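Local coordinates for protein putative rhamnosidase (Streptomyces avermitilis, PDB 3W5M) that removes terminal alpha-L-rhamnose from citrus flavonoids such as naringin and rutin and from the arabinogalactan-protein gum arabic, and carries a calcium-dependent rhamnose-binding module, at residues A149-A154 against A229-A234. Residues are numbered along the deposited sequence; the frame is centred on the assembly and turned at random.
Sequences ANSAPA and ASVGPA. With CA (calcium ion), chain B.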
loop_
_atom_site.group_PDB
_atom_site.type_symbol
_atom_site.label_atom_id
_atom_site.label_comp_id
_atom_site.label_asym_id
_atom_site.label_seq_id
_atom_site.Cartn_x
_atom_site.Cartn_y
_atom_site.Cartn_z
ATOM N N ALA A 149 -35.485 13.145 23.114
ATOM C CA ALA A 149 -34.109 12.701 23.292
ATOM C C ALA A 149 -34.069 11.322 23.975
ATOM O O ALA A 149 -33.148 10.543 23.756
ATOM C CB ALA A 149 -33.310 13.731 24.077
ATOM N N ASN A 150 -35.110 11.020 24.742
ATOM C CA ASN A 150 -35.266 9.710 25.378
ATOM C C ASN A 150 -36.038 8.741 24.478
ATOM O O ASN A 150 -35.551 7.647 24.172
ATOM C CB ASN A 150 -35.937 9.867 26.756
ATOM C CG ASN A 150 -36.051 8.548 27.509
ATOM O OD1 ASN A 150 -37.139 8.007 27.659
ATOM N ND2 ASN A 150 -34.917 8.017 27.969
ATOM N N SER A 151 -37.231 9.143 24.037
ATOM C CA SER A 151 -38.083 8.261 23.245
ATOM C C SER A 151 -39.112 9.060 22.437
ATOM O O SER A 151 -39.764 9.942 22.968
ATOM C CB SER A 151 -38.819 7.267 24.167
ATOM O OG SER A 151 -39.400 6.245 23.387
ATOM N N ALA A 152 -39.235 8.743 21.160
ATOM C CA ALA A 152 -40.270 9.304 20.308
ATOM C C ALA A 152 -40.805 8.161 19.459
ATOM O O ALA A 152 -40.105 7.150 19.289
ATOM C CB ALA A 152 -39.681 10.411 19.435
ATOM N N PRO A 153 -42.055 8.288 18.940
ATOM C CA PRO A 153 -42.602 7.226 18.072
ATOM C C PRO A 153 -41.784 7.059 16.788
ATOM O O PRO A 153 -41.060 7.985 16.390
ATOM C CB PRO A 153 -44.017 7.738 17.732
ATOM C CG PRO A 153 -43.981 9.224 17.995
ATOM C CD PRO A 153 -43.043 9.372 19.159
ATOM N N ALA A 154 -41.918 5.903 16.137
ATOM C CA ALA A 154 -41.316 5.679 14.823
ATOM C C ALA A 154 -42.213 6.337 13.761
ATOM O O ALA A 154 -43.096 5.690 13.166
ATOM C CB ALA A 154 -41.171 4.190 14.531
ATOM N N ALA A 229 -36.709 6.060 12.946
ATOM C CA ALA A 229 -36.773 4.706 12.353
ATOM C C ALA A 229 -37.419 3.654 13.248
ATOM O O ALA A 229 -37.956 2.639 12.770
ATOM C CB ALA A 229 -35.384 4.257 11.941
ATOM N N SER A 230 -37.364 3.877 14.549
ATOM C CA SER A 230 -37.967 2.967 15.497
ATOM C C SER A 230 -38.232 3.731 16.784
ATOM O O SER A 230 -37.702 4.827 16.981
ATOM C CB SER A 230 -37.018 1.798 15.770
ATOM O OG SER A 230 -35.819 2.299 16.316
ATOM N N VAL A 231 -39.037 3.156 17.667
ATOM C CA VAL A 231 -39.321 3.793 18.942
ATOM C C VAL A 231 -38.022 3.958 19.728
ATOM O O VAL A 231 -37.290 2.987 19.964
ATOM C CB VAL A 231 -40.373 2.996 19.751
ATOM C CG1 VAL A 231 -40.557 3.590 21.142
ATOM C CG2 VAL A 231 -41.701 2.987 19.019
ATOM N N GLY A 232 -37.750 5.197 20.134
ATOM C CA GLY A 232 -36.497 5.575 20.749
ATOM C C GLY A 232 -36.190 7.011 20.365
ATOM O O GLY A 232 -37.070 7.693 19.837
ATOM N N PRO A 233 -34.958 7.473 20.633
ATOM C CA PRO A 233 -34.562 8.893 20.452
ATOM C C PRO A 233 -34.761 9.435 19.038
ATOM O O PRO A 233 -34.554 8.722 18.065
ATOM C CB PRO A 233 -33.087 8.908 20.837
ATOM C CG PRO A 233 -32.915 7.731 21.752
ATOM C CD PRO A 233 -33.884 6.680 21.270
ATOM N N ALA A 234 -35.200 10.682 18.947
ATOM C CA ALA A 234 -35.355 11.337 17.656
ATOM C C ALA A 234 -35.008 12.776 17.839
ATOM O O ALA A 234 -35.156 13.347 18.930
ATOM C CB ALA A 234 -36.781 11.220 17.124
HETATM CA CA CA B . -34.053 7.056 16.327
HETATM O O HOH W 1 -35.013 5.306 17.688
HETATM O O HOH W 2 -32.550 4.977 15.963
HETATM O O HOH W 3 -32.023 6.671 17.949
#
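The flat groups here are the peptide carbonyls of A152 and G232. G232 N lies in the plane of the A152 carbonyl and donates to A152 O at 3.2 Å, a nearly straight bond (166° at H). The return bond, A152 N to G232 O, is shorter at 2.7 Å, but its donor stands 52° above the G232 carbonyl plane. Together they make a single antiparallel hydrogen-bonded bridge. V231 CA adds a CA-H...O contact to A152 O. The puckered P233 ring meets two backbone oxygens: CB is 3.3 Å from A149 O, and CD is 3.5 Å from N150 O. S151 OG, anti to its backbone N (chi1 -167°), touches V231 CG1 at 3.7 Å. The methyls of A152 and A234 meet, CB to CB, at 3.8 Å beside W142. P233 O binds calcium at 2.5 Å, with three waters and OD1 of D179, N180 and N228. One of those waters donates to S230 O. N228 ND2 also hydrogen-bonds G232 O and P153 O, tying the metal site to both loops. Loop 229-234 links strands of two antiparallel sheets. This is the calcium site of the CBM67 module, whose L-rhamnose binding requires the metal.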